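Local structure of putative nudix hydrolase family member (Chromobacterium violaceum, 3F13) at residues A16-A21 with N82-Y87; M71-D76 with T135-A140; F75-P80 with F117-A122; S108-D113 with I123-A128. The protein is probably a magnesium-dependent hydrolase of the Nudix family whose own substrate is not established. All coordinates share one frame; numbering follows the deposited sequence.

Contact 1. Residues A16-A21 with N82-Y87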
loop_
_atom_site.group_PDB
_atom_site.type_symbol
_atom_site.label_atom_id
_atom_site.label_comp_id
_atom_site.label_asym_id
_atom_site.label_seq_id
_atom_site.Cartn_x
_atom_site.Cartn_y
_atom_site.Cartn_z
ATOM N N ALA B 16 -21.258 5.165 -5.444
ATOM C CA ALA B 16 -20.654 4.274 -4.443
ATOM C C ALA B 16 -19.143 4.218 -4.563
ATOM O O ALA B 16 -18.603 4.259 -5.660
ATOM C CB ALA B 16 -21.231 2.851 -4.531
ATOM N N ARG B 17 -18.465 4.097 -3.433
ATOM C CA ARG B 17 -16.977 4.073 -3.464
ATOM C C ARG B 17 -16.463 2.675 -3.749
ATOM O O ARG B 17 -16.832 1.712 -3.040
ATOM C CB ARG B 17 -16.421 4.574 -2.141
ATOM C CG ARG B 17 -16.700 6.064 -1.844
ATOM C CD ARG B 17 -16.094 6.446 -0.472
ATOM N NE ARG B 17 -16.631 5.566 0.575
ATOM C CZ ARG B 17 -15.912 4.806 1.410
ATOM N NH1 ARG B 17 -16.542 4.045 2.288
ATOM N NH2 ARG B 17 -14.580 4.815 1.423
ATOM N N ARG B 18 -15.645 2.520 -4.797
ATOM C CA ARG B 18 -15.114 1.199 -5.101
ATOM C C ARG B 18 -13.607 1.301 -5.129
ATOM O O ARG B 18 -13.085 2.387 -5.405
ATOM C CB ARG B 18 -15.620 0.679 -6.444
ATOM C CG ARG B 18 -17.132 0.376 -6.414
ATOM C CD ARG B 18 -17.595 -0.309 -7.676
ATOM N NE ARG B 18 -17.050 -1.659 -7.850
ATOM C CZ ARG B 18 -17.741 -2.766 -7.580
ATOM N NH1 ARG B 18 -17.176 -3.950 -7.763
ATOM N NH2 ARG B 18 -18.982 -2.679 -7.110
ATOM N N ALA B 19 -12.919 0.199 -4.817
ATOM C CA ALA B 19 -11.453 0.144 -5.041
ATOM C C ALA B 19 -11.201 -0.810 -6.200
ATOM O O ALA B 19 -11.912 -1.803 -6.336
ATOM C CB ALA B 19 -10.689 -0.349 -3.788
ATOM N N THR B 20 -10.189 -0.550 -7.025
ATOM C CA THR B 20 -9.925 -1.442 -8.141
ATOM C C THR B 20 -8.423 -1.656 -8.162
ATOM O O THR B 20 -7.696 -0.663 -7.953
ATOM C CB THR B 20 -10.374 -0.775 -9.450
ATOM O OG1 THR B 20 -11.814 -0.708 -9.446
ATOM C CG2 THR B 20 -9.875 -1.551 -10.690
ATOM N N ALA B 21 -7.968 -2.905 -8.359
ATOM C CA ALA B 21 -6.506 -3.237 -8.372
ATOM C C ALA B 21 -5.981 -3.539 -9.745
ATOM O O ALA B 21 -6.603 -4.288 -10.515
ATOM C CB ALA B 21 -6.216 -4.470 -7.492
ATOM N N ASN B 82 -20.491 4.537 -9.870
ATOM C CA ASN B 82 -19.392 4.230 -8.961
ATOM C C ASN B 82 -18.230 5.219 -9.058
ATOM O O ASN B 82 -17.934 5.767 -10.139
ATOM C CB ASN B 82 -18.909 2.812 -9.250
ATOM C CG ASN B 82 -19.986 1.785 -8.918
ATOM O OD1 ASN B 82 -20.590 1.838 -7.845
ATOM N ND2 ASN B 82 -20.270 0.904 -9.843
ATOM N N ALA B 83 -17.586 5.474 -7.925
ATOM C CA ALA B 83 -16.349 6.249 -7.918
ATOM C C ALA B 83 -15.170 5.343 -7.540
ATOM O O ALA B 83 -15.052 4.960 -6.390
ATOM C CB ALA B 83 -16.440 7.442 -6.959
ATOM N N HIS B 84 -14.301 5.002 -8.506
ATOM C CA HIS B 84 -13.239 4.059 -8.218
ATOM C C HIS B 84 -11.993 4.810 -7.795
ATOM O O HIS B 84 -11.701 5.870 -8.359
ATOM C CB HIS B 84 -12.826 3.277 -9.482
ATOM C CG HIS B 84 -13.889 2.361 -10.010
ATOM N ND1 HIS B 84 -13.832 0.989 -9.882
ATOM C CD2 HIS B 84 -15.032 2.629 -10.683
ATOM C CE1 HIS B 84 -14.889 0.448 -10.467
ATOM N NE2 HIS B 84 -15.627 1.422 -10.972
ATOM N N LYS B 85 -11.284 4.297 -6.798
ATOM C CA LYS B 85 -9.833 4.600 -6.727
ATOM C C LYS B 85 -9.089 3.406 -7.293
ATOM O O LYS B 85 -9.377 2.249 -6.950
ATOM C CB LYS B 85 -9.353 4.907 -5.316
ATOM C CG LYS B 85 -9.697 6.329 -4.864
ATOM C CD LYS B 85 -9.158 6.664 -3.507
ATOM C CE LYS B 85 -9.520 8.102 -3.180
ATOM N NZ LYS B 85 -8.939 9.084 -4.157
ATOM N N VAL B 86 -8.089 3.683 -8.128
ATOM C CA VAL B 86 -7.360 2.621 -8.796
ATOM C C VAL B 86 -5.938 2.546 -8.255
ATOM O O VAL B 86 -5.289 3.584 -8.177
ATOM C CB VAL B 86 -7.294 2.929 -10.319
ATOM C CG1 VAL B 86 -6.529 1.821 -11.094
ATOM C CG2 VAL B 86 -8.721 3.044 -10.857
ATOM N N TYR B 87 -5.459 1.342 -7.916
ATOM C CA TYR B 87 -4.138 1.148 -7.286
ATOM C C TYR B 87 -3.333 0.050 -7.976
ATOM O O TYR B 87 -3.877 -1.029 -8.285
ATOM C CB TYR B 87 -4.271 0.651 -5.837
ATOM C CG TYR B 87 -5.207 1.463 -4.963
ATOM C CD1 TYR B 87 -4.697 2.399 -4.059
ATOM C CD2 TYR B 87 -6.595 1.305 -5.044
ATOM C CE1 TYR B 87 -5.512 3.152 -3.250
ATOM C CE2 TYR B 87 -7.446 2.066 -4.195
ATOM C CZ TYR B 87 -6.881 3.016 -3.334
ATOM O OH TYR B 87 -7.692 3.769 -2.480
#
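A16-A21 and N82-Y87 run as parallel neighbours in the mixed sheet of the Nudix fold, their short axes 4.6 Å apart at closest and splayed by 30°, with A16 beside N82 at one end and A21 beside Y87 at the other. Five backbone hydrogen bonds alternate between the strands; the shortest joins A83 N to A16 O at 2.8 Å. The side chains sort onto two faces. On the face of A19, A21, K85 and Y87, A19 CB lies 4.1 Å from Y87 CE2, and both residues also touch L56 of helix 52-64, which by sequence is the Nudix helix. K85 turns its end away to a salt bridge with D76. The other face carries R18, T20, N82 and H84. R18 and H84 lie side by side pointing the same way, so that R18 CB makes a CH-pi contact over the imidazole, 4.2 Å from its centroid and shifted toward the rim. R18 NE comes obliquely to 4.0 Å from H84 CE1. T20 swings OG1 anti to its own carbonyl carbon (chi1 -69°), and this hydroxyl reaches the edge of the same imidazole, near its plane, in a 2.7 Å hydrogen bond between T20 OG1 and H84 ND1.

Contact 2. Residues M71-D76 with T135-A140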
loop_
_atom_site.group_PDB
_atom_site.type_symbol
_atom_site.label_atom_id
_atom_site.label_comp_id
_atom_site.label_asym_id
_atom_site.label_seq_id
_atom_site.Cartn_x
_atom_site.Cartn_y
_atom_site.Cartn_z
ATOM N N MET B 71 1.085 -1.032 -2.310
ATOM C CA MET B 71 0.115 -0.510 -3.254
ATOM C C MET B 71 0.493 0.921 -3.590
ATOM O O MET B 71 0.991 1.674 -2.739
ATOM C CB MET B 71 -1.293 -0.536 -2.589
ATOM C CG MET B 71 -1.376 -0.200 -0.923
ATOM S SD MET B 71 -3.126 -0.089 -0.490
ATOM C CE MET B 71 -3.869 -0.763 -1.974
ATOM N N LEU B 72 0.186 1.341 -4.800
ATOM C CA LEU B 72 0.402 2.718 -5.176
ATOM C C LEU B 72 -0.885 3.285 -5.767
ATOM O O LEU B 72 -1.359 2.795 -6.798
ATOM C CB LEU B 72 1.540 2.813 -6.208
ATOM C CG LEU B 72 1.688 4.195 -6.829
ATOM C CD1 LEU B 72 2.131 5.189 -5.717
ATOM C CD2 LEU B 72 2.694 4.147 -7.963
ATOM N N TYR B 73 -1.473 4.279 -5.119
ATOM C CA TYR B 73 -2.656 4.953 -5.681
ATOM C C TYR B 73 -2.314 5.609 -7.025
ATOM O O TYR B 73 -1.382 6.414 -7.114
ATOM C CB TYR B 73 -3.237 5.990 -4.686
ATOM C CG TYR B 73 -4.218 6.958 -5.319
ATOM C CD1 TYR B 73 -5.487 6.534 -5.716
ATOM C CD2 TYR B 73 -3.840 8.266 -5.621
ATOM C CE1 TYR B 73 -6.381 7.413 -6.349
ATOM C CE2 TYR B 73 -4.729 9.165 -6.233
ATOM C CZ TYR B 73 -6.001 8.707 -6.599
ATOM O OH TYR B 73 -6.906 9.554 -7.196
ATOM N N LEU B 74 -3.051 5.249 -8.091
ATOM C CA LEU B 74 -2.788 5.807 -9.420
ATOM C C LEU B 74 -3.750 6.950 -9.771
ATOM O O LEU B 74 -3.308 8.058 -10.138
ATOM C CB LEU B 74 -2.903 4.706 -10.480
ATOM C CG LEU B 74 -2.110 3.443 -10.162
ATOM C CD1 LEU B 74 -2.402 2.297 -11.161
ATOM C CD2 LEU B 74 -0.607 3.833 -10.125
ATOM N N PHE B 75 -5.058 6.707 -9.671
ATOM C CA PHE B 75 -6.028 7.741 -10.068
ATOM C C PHE B 75 -7.440 7.327 -9.701
ATOM O O PHE B 75 -7.674 6.155 -9.296
ATOM C CB PHE B 75 -5.971 7.997 -11.592
ATOM C CG PHE B 75 -6.033 6.726 -12.450
ATOM C CD1 PHE B 75 -7.256 6.143 -12.773
ATOM C CD2 PHE B 75 -4.874 6.143 -12.945
ATOM C CE1 PHE B 75 -7.325 4.961 -13.576
ATOM C CE2 PHE B 75 -4.921 4.976 -13.745
ATOM C CZ PHE B 75 -6.170 4.374 -14.030
ATOM N N ASP B 76 -8.366 8.271 -9.886
ATOM C CA ASP B 76 -9.784 8.022 -9.659
ATOM C C ASP B 76 -10.404 7.748 -11.028
ATOM O O ASP B 76 -9.963 8.311 -12.035
ATOM C CB ASP B 76 -10.471 9.247 -9.051
ATOM C CG ASP B 76 -9.801 9.733 -7.780
ATOM O OD1 ASP B 76 -9.425 8.896 -6.920
ATOM O OD2 ASP B 76 -9.614 10.970 -7.653
ATOM N N THR B 135 6.559 11.501 -15.063
ATOM C CA THR B 135 6.137 12.267 -13.894
ATOM C C THR B 135 6.582 11.491 -12.638
ATOM O O THR B 135 6.973 10.348 -12.743
ATOM C CB THR B 135 4.639 12.400 -13.857
ATOM O OG1 THR B 135 4.030 11.081 -13.744
ATOM C CG2 THR B 135 4.123 13.152 -15.111
ATOM N N ALA B 136 6.521 12.124 -11.472
ATOM C CA ALA B 136 6.934 11.446 -10.226
ATOM C C ALA B 136 6.075 10.207 -10.038
ATOM O O ALA B 136 6.567 9.151 -9.611
ATOM C CB ALA B 136 6.808 12.363 -9.045
ATOM N N LYS B 137 4.794 10.307 -10.386
ATOM C CA LYS B 137 3.937 9.129 -10.269
ATOM C C LYS B 137 4.315 7.997 -11.239
ATOM O O LYS B 137 4.415 6.840 -10.845
ATOM C CB LYS B 137 2.471 9.502 -10.398
ATOM C CG LYS B 137 1.527 8.326 -10.388
ATOM C CD LYS B 137 0.120 8.827 -10.286
ATOM C CE LYS B 137 -0.286 9.055 -8.849
ATOM N NZ LYS B 137 -1.674 9.595 -8.846
ATOM N N GLY B 138 4.519 8.343 -12.501
ATOM C CA GLY B 138 4.983 7.381 -13.501
ATOM C C GLY B 138 6.262 6.718 -13.038
ATOM O O GLY B 138 6.399 5.499 -13.191
ATOM N N GLU B 139 7.186 7.499 -12.445
ATOM C CA GLU B 139 8.463 6.951 -11.973
ATOM C C GLU B 139 8.273 5.960 -10.828
ATOM O O GLU B 139 8.908 4.905 -10.803
ATOM C CB GLU B 139 9.432 8.056 -11.529
ATOM C CG GLU B 139 10.022 8.856 -12.683
ATOM C CD GLU B 139 11.125 9.787 -12.207
ATOM O OE1 GLU B 139 12.268 9.290 -12.031
ATOM O OE2 GLU B 139 10.844 10.995 -11.972
ATOM N N ALA B 140 7.432 6.341 -9.863
ATOM C CA ALA B 140 7.027 5.442 -8.774
ATOM C C ALA B 140 6.368 4.165 -9.289
ATOM O O ALA B 140 6.699 3.079 -8.843
ATOM C CB ALA B 140 6.098 6.161 -7.843
#
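K137 NZ gives a 2.6 Å hydrogen bond to L74 O, arriving from above the carbonyl plane (42° out of it). The lysine starts extended, with CG anti to the backbone N, and then bends at chi3 (-86°); that turn brings CE to 3.3 Å from Y73 O. The ammonium also passes the Y73 ring obliquely, K137 NZ standing 4.0 Å from Y73 CE2. One turn further along the helix, A140 meets L72: the branch L72 CD2 sits 3.9 Å from A140 C and 4.0 Å from A140 CB. Two local bonds order the surroundings. T135 caps the helix, its OG1 accepting from G138 N at 3.0 Å, and Y73 OH donates to D76 OD1 at 2.6 Å, meeting that oxygen from above the carboxylate plane. The strand end at M71 lies at the dimer interface, where Y73 N bonds to S70 of the second subunit and M71 packs on its counterpart. The oxygen that K137 grips belongs to a classic beta bulge, in which L74 and F75 both face V86 on the adjoining antiparallel strand, so the helix meets the sheet just where its regular pairing is interrupted.

Contact 3. Residues F75-P80 with F117-A122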
loop_
_atom_site.group_PDB
_atom_site.type_symbol
_atom_site.label_atom_id
_atom_site.label_comp_id
_atom_site.label_asym_id
_atom_site.label_seq_id
_atom_site.Cartn_x
_atom_site.Cartn_y
_atom_site.Cartn_z
ATOM N N PHE B 75 -5.058 6.707 -9.671
ATOM C CA PHE B 75 -6.028 7.741 -10.068
ATOM C C PHE B 75 -7.440 7.327 -9.701
ATOM O O PHE B 75 -7.674 6.155 -9.296
ATOM C CB PHE B 75 -5.971 7.997 -11.592
ATOM C CG PHE B 75 -6.033 6.726 -12.450
ATOM C CD1 PHE B 75 -7.256 6.143 -12.773
ATOM C CD2 PHE B 75 -4.874 6.143 -12.945
ATOM C CE1 PHE B 75 -7.325 4.961 -13.576
ATOM C CE2 PHE B 75 -4.921 4.976 -13.745
ATOM C CZ PHE B 75 -6.170 4.374 -14.030
ATOM N N ASP B 76 -8.366 8.271 -9.886
ATOM C CA ASP B 76 -9.784 8.022 -9.659
ATOM C C ASP B 76 -10.404 7.748 -11.028
ATOM O O ASP B 76 -9.963 8.311 -12.035
ATOM C CB ASP B 76 -10.471 9.247 -9.051
ATOM C CG ASP B 76 -9.801 9.733 -7.780
ATOM O OD1 ASP B 76 -9.425 8.896 -6.920
ATOM O OD2 ASP B 76 -9.614 10.970 -7.653
ATOM N N HIS B 77 -11.428 6.899 -11.076
ATOM C CA HIS B 77 -12.142 6.658 -12.305
ATOM C C HIS B 77 -13.623 6.704 -11.935
ATOM O O HIS B 77 -14.080 5.855 -11.170
ATOM C CB HIS B 77 -11.814 5.270 -12.832
ATOM C CG HIS B 77 -12.553 4.915 -14.080
ATOM N ND1 HIS B 77 -12.122 5.296 -15.328
ATOM C CD2 HIS B 77 -13.698 4.219 -14.271
ATOM C CE1 HIS B 77 -12.967 4.848 -16.240
ATOM N NE2 HIS B 77 -13.936 4.197 -15.624
ATOM N N ILE B 78 -14.368 7.694 -12.427
ATOM C CA ILE B 78 -15.802 7.713 -12.109
ATOM C C ILE B 78 -16.664 7.217 -13.280
ATOM O O ILE B 78 -16.377 7.452 -14.444
ATOM C CB ILE B 78 -16.326 9.096 -11.618
ATOM C CG1 ILE B 78 -16.286 10.111 -12.761
ATOM C CG2 ILE B 78 -15.493 9.581 -10.403
ATOM C CD1 ILE B 78 -17.048 11.383 -12.506
ATOM N N THR B 79 -17.755 6.566 -12.930
ATOM C CA THR B 79 -18.740 6.140 -13.922
ATOM C C THR B 79 -20.095 6.632 -13.406
ATOM O O THR B 79 -20.155 7.290 -12.373
ATOM C CB THR B 79 -18.783 4.619 -13.994
ATOM O OG1 THR B 79 -19.569 4.151 -12.898
ATOM C CG2 THR B 79 -17.363 4.052 -13.874
ATOM N N PRO B 80 -21.196 6.271 -14.090
ATOM C CA PRO B 80 -22.449 6.885 -13.648
ATOM C C PRO B 80 -22.896 6.418 -12.288
ATOM O O PRO B 80 -23.640 7.145 -11.627
ATOM C CB PRO B 80 -23.456 6.479 -14.744
ATOM C CG PRO B 80 -22.577 6.334 -16.006
ATOM C CD PRO B 80 -21.322 5.633 -15.414
ATOM N N PHE B 117 -15.243 -6.181 -19.074
ATOM C CA PHE B 117 -16.160 -5.144 -18.727
ATOM C C PHE B 117 -15.623 -3.795 -19.247
ATOM O O PHE B 117 -14.423 -3.531 -19.208
ATOM C CB PHE B 117 -16.379 -5.097 -17.227
ATOM C CG PHE B 117 -17.503 -4.213 -16.842
ATOM C CD1 PHE B 117 -18.813 -4.680 -16.885
ATOM C CD2 PHE B 117 -17.268 -2.886 -16.504
ATOM C CE1 PHE B 117 -19.873 -3.848 -16.558
ATOM C CE2 PHE B 117 -18.316 -2.044 -16.185
ATOM C CZ PHE B 117 -19.629 -2.526 -16.205
ATOM N N VAL B 118 -16.517 -2.958 -19.758
ATOM C CA VAL B 118 -16.147 -1.672 -20.359
ATOM C C VAL B 118 -15.274 -0.751 -19.480
ATOM O O VAL B 118 -14.239 -0.279 -19.918
ATOM C CB VAL B 118 -17.404 -0.869 -20.757
ATOM C CG1 VAL B 118 -18.406 -0.860 -19.627
ATOM C CG2 VAL B 118 -16.998 0.563 -21.130
ATOM N N GLU B 119 -15.735 -0.465 -18.261
ATOM C CA GLU B 119 -14.945 0.324 -17.294
ATOM C C GLU B 119 -13.591 -0.316 -16.952
ATOM O O GLU B 119 -12.600 0.386 -16.750
ATOM C CB GLU B 119 -15.727 0.529 -16.004
ATOM C CG GLU B 119 -17.125 1.159 -16.179
ATOM C CD GLU B 119 -17.099 2.517 -16.890
ATOM O OE1 GLU B 119 -15.989 3.046 -17.155
ATOM O OE2 GLU B 119 -18.195 3.057 -17.195
ATOM N N GLY B 120 -13.563 -1.647 -16.851
ATOM C CA GLY B 120 -12.300 -2.387 -16.707
ATOM C C GLY B 120 -11.358 -2.047 -17.858
ATOM O O GLY B 120 -10.171 -1.769 -17.662
ATOM N N ARG B 121 -11.874 -2.054 -19.084
ATOM C CA ARG B 121 -11.020 -1.667 -20.218
ATOM C C ARG B 121 -10.581 -0.214 -20.169
ATOM O O ARG B 121 -9.428 0.089 -20.477
ATOM C CB ARG B 121 -11.706 -1.933 -21.577
ATOM C CG ARG B 121 -10.719 -1.937 -22.719
ATOM C CD ARG B 121 -11.382 -2.263 -24.096
ATOM N NE ARG B 121 -11.902 -3.636 -24.142
ATOM C CZ ARG B 121 -11.252 -4.681 -24.645
ATOM N NH1 ARG B 121 -10.033 -4.541 -25.143
ATOM N NH2 ARG B 121 -11.826 -5.884 -24.644
ATOM N N ALA B 122 -11.491 0.676 -19.784
ATOM C CA ALA B 122 -11.209 2.115 -19.710
ATOM C C ALA B 122 -10.068 2.335 -18.730
ATOM O O ALA B 122 -9.141 3.138 -18.973
ATOM C CB ALA B 122 -12.424 2.852 -19.211
#
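H77 holds CG anti to its backbone N (chi1 178°), directed at the helix, while E119 sends CG anti to its carbonyl carbon and bends at chi2 (-57°), which places CD in front of the imidazole edge. The two side chains cross at about a right angle, and H77 NE2 donates to E119 OE1 over 2.8 Å in a nearly straight bond. The oxygen lies in the ring plane of the histidine, but seen from the glutamate the N-H comes from above the carboxylate plane, and ring and carboxylate planes are 62° apart. This is a His-carboxylate hydrogen bond. T79 fills in alongside: its methyl CG2 lies 3.4 Å from E119 CD, and T79 CB is 3.6 Å from E119 OE2, so the carboxylate touches carbon as well as the imidazole. The hydroxyl of T79 is used elsewhere, OG1 bonding to the backbone N of F81 and of N82 in the turn that follows. On the helix side, A122 CB approaches the histidine obliquely, 3.6 Å from H77 CE1. The contact thus joins the C-terminal end of strand 70-78 and the turn after it to the first turns of helix 118-132. Deeper in, F75 and H77 pack on I123 of that helix, while backbone bonds tie H77 to H84 and F75 to V86 on strand 82-90.

Contact 4. Residues S108-D113 with I123-A128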
loop_
_atom_site.group_PDB
_atom_site.type_symbol
_atom_site.label_atom_id
_atom_site.label_comp_id
_atom_site.label_asym_id
_atom_site.label_seq_id
_atom_site.Cartn_x
_atom_site.Cartn_y
_atom_site.Cartn_z
ATOM N N SER B 108 -2.808 -8.540 -21.569
ATOM C CA SER B 108 -1.500 -7.972 -22.003
ATOM C C SER B 108 -1.579 -6.565 -22.592
ATOM O O SER B 108 -0.557 -5.865 -22.714
ATOM C CB SER B 108 -0.780 -8.913 -22.993
ATOM N N SER B 109 -2.775 -6.139 -22.976
ATOM C CA SER B 109 -2.950 -4.780 -23.465
ATOM C C SER B 109 -4.420 -4.389 -23.391
ATOM O O SER B 109 -5.284 -5.267 -23.384
ATOM C CB SER B 109 -2.367 -4.620 -24.883
ATOM O OG SER B 109 -3.365 -4.601 -25.873
ATOM N N PRO B 110 -4.708 -3.079 -23.291
ATOM C CA PRO B 110 -6.073 -2.597 -23.135
ATOM C C PRO B 110 -6.885 -2.879 -24.396
ATOM O O PRO B 110 -8.101 -2.727 -24.394
ATOM C CB PRO B 110 -5.900 -1.089 -22.965
ATOM C CG PRO B 110 -4.434 -0.900 -22.635
ATOM C CD PRO B 110 -3.749 -1.972 -23.393
ATOM N N ASP B 111 -6.209 -3.280 -25.463
ATOM C CA ASP B 111 -6.915 -3.638 -26.694
ATOM C C ASP B 111 -7.056 -5.133 -26.831
ATOM O O ASP B 111 -7.243 -5.642 -27.930
ATOM C CB ASP B 111 -6.184 -3.086 -27.909
ATOM C CG ASP B 111 -6.198 -1.587 -27.944
ATOM O OD1 ASP B 111 -5.082 -1.010 -28.035
ATOM O OD2 ASP B 111 -7.313 -0.983 -27.861
ATOM N N THR B 112 -6.961 -5.842 -25.714
ATOM C CA THR B 112 -7.102 -7.289 -25.728
ATOM C C THR B 112 -8.439 -7.742 -26.335
ATOM O O THR B 112 -9.453 -7.029 -26.275
ATOM C CB THR B 112 -7.050 -7.863 -24.327
ATOM O OG1 THR B 112 -7.325 -9.271 -24.406
ATOM C CG2 THR B 112 -8.112 -7.201 -23.458
ATOM N N ASP B 113 -8.407 -8.952 -26.901
ATOM C CA ASP B 113 -9.559 -9.633 -27.501
ATOM C C ASP B 113 -10.576 -10.126 -26.485
ATOM O O ASP B 113 -11.744 -10.399 -26.800
ATOM C CB ASP B 113 -9.045 -10.860 -28.254
ATOM C CG ASP B 113 -8.437 -10.491 -29.562
ATOM O OD1 ASP B 113 -8.855 -9.417 -30.072
ATOM O OD2 ASP B 113 -7.561 -11.239 -30.071
ATOM N N ILE B 123 -10.144 1.629 -17.608
ATOM C CA ILE B 123 -9.124 1.847 -16.574
ATOM C C ILE B 123 -7.748 1.361 -17.072
ATOM O O ILE B 123 -6.704 1.984 -16.832
ATOM C CB ILE B 123 -9.553 1.144 -15.253
ATOM C CG1 ILE B 123 -10.704 1.921 -14.582
ATOM C CG2 ILE B 123 -8.328 0.929 -14.342
ATOM C CD1 ILE B 123 -11.520 1.111 -13.529
ATOM N N LEU B 124 -7.726 0.230 -17.768
ATOM C CA LEU B 124 -6.461 -0.295 -18.277
ATOM C C LEU B 124 -5.844 0.608 -19.326
ATOM O O LEU B 124 -4.608 0.681 -19.442
ATOM C CB LEU B 124 -6.640 -1.713 -18.846
ATOM C CG LEU B 124 -6.784 -2.785 -17.780
ATOM C CD1 LEU B 124 -7.054 -4.119 -18.461
ATOM C CD2 LEU B 124 -5.513 -2.789 -16.908
ATOM N N ARG B 125 -6.679 1.298 -20.109
ATOM C CA ARG B 125 -6.124 2.245 -21.076
ATOM C C ARG B 125 -5.376 3.391 -20.375
ATOM O O ARG B 125 -4.295 3.793 -20.789
ATOM C CB ARG B 125 -7.219 2.823 -21.986
ATOM C CG ARG B 125 -7.709 1.832 -22.984
ATOM C CD ARG B 125 -8.145 2.520 -24.315
ATOM N NE ARG B 125 -8.119 1.487 -25.337
ATOM C CZ ARG B 125 -9.189 0.801 -25.686
ATOM N NH1 ARG B 125 -9.103 -0.162 -26.598
ATOM N NH2 ARG B 125 -10.352 1.100 -25.128
ATOM N N ARG B 126 -5.975 3.927 -19.324
ATOM C CA ARG B 126 -5.395 5.040 -18.590
ATOM C C ARG B 126 -4.136 4.587 -17.891
ATOM O O ARG B 126 -3.148 5.305 -17.845
ATOM C CB ARG B 126 -6.396 5.546 -17.563
ATOM C CG ARG B 126 -5.990 6.860 -16.932
ATOM C CD ARG B 126 -7.288 7.652 -16.627
ATOM N NE ARG B 126 -7.076 8.656 -15.592
ATOM C CZ ARG B 126 -8.029 9.066 -14.763
ATOM N NH1 ARG B 126 -7.753 9.979 -13.856
ATOM N NH2 ARG B 126 -9.244 8.534 -14.829
ATOM N N TYR B 127 -4.189 3.391 -17.321
ATOM C CA TYR B 127 -3.013 2.816 -16.667
ATOM C C TYR B 127 -1.881 2.644 -17.691
ATOM O O TYR B 127 -0.712 2.890 -17.416
ATOM C CB TYR B 127 -3.358 1.438 -16.106
ATOM C CG TYR B 127 -2.114 0.677 -15.681
ATOM C CD1 TYR B 127 -1.390 1.083 -14.562
ATOM C CD2 TYR B 127 -1.652 -0.433 -16.388
ATOM C CE1 TYR B 127 -0.251 0.400 -14.164
ATOM C CE2 TYR B 127 -0.510 -1.124 -15.986
ATOM C CZ TYR B 127 0.182 -0.686 -14.874
ATOM O OH TYR B 127 1.310 -1.356 -14.452
ATOM N N ALA B 128 -2.239 2.191 -18.880
ATOM C CA ALA B 128 -1.231 2.040 -19.939
ATOM C C ALA B 128 -0.533 3.365 -20.247
ATOM O O ALA B 128 0.688 3.389 -20.427
ATOM C CB ALA B 128 -1.872 1.483 -21.186
#
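P110 and R125 meet carbon to carbon, P110 CB standing 3.4 Å from R125 CG. The proline ring, puckered C-gamma exo, lies against the helix: P110 CG is 3.6 Å from L124 O and 3.8 Å from A128 CB, one turn farther on. R125 puts CG anti to its carbonyl carbon (chi1 -73°), and its chain then bends at chi2 (-148°), away from a fully staggered angle. Its guanidinium carries P110 O over one face, 3.5 Å above the plane and toward the rim, while D111 comes in at the edge, side chains crossing at about a right angle. D111 OD2 and R125 NH1 form a salt bridge, but the modelled 2.3 Å is too short to be taken literally, and both residues are exposed. The loop is itself well organised: S109 to T112 is a type I turn, and S109 OG accepts from D111 N at 3.2 Å to make an ST turn. R121 NH1 adds bonds to P110 O and T112 O. The contact folds the loop after strand 103-107 back onto the outer side of helix 118-132, whose I123 and Y127 pack on strands 70-78 and 82-90, with Y127 also touching helix 136-157.

From the N terminus, contact 1 pairs strand 16-25 with strand 82-90, closing a long loop that holds the Nudix helix 52-64 and strand 70-78. Within that loop start contacts 2 and 3, which share F75 and D76 on strand 70-78; each therefore crosses contact 1. Contact 3 runs on to helix 118-132 and contact 2 to helix 136-157, the next helix in the chain. Contact 4 is nested inside the loop of contact 2 and crosses contact 3, with which it shares helix 118-132. I123 of that helix packs on V86 and T20, joining contacts 4 and 1, and contact 2 ties helix 136-157 to the same sheet.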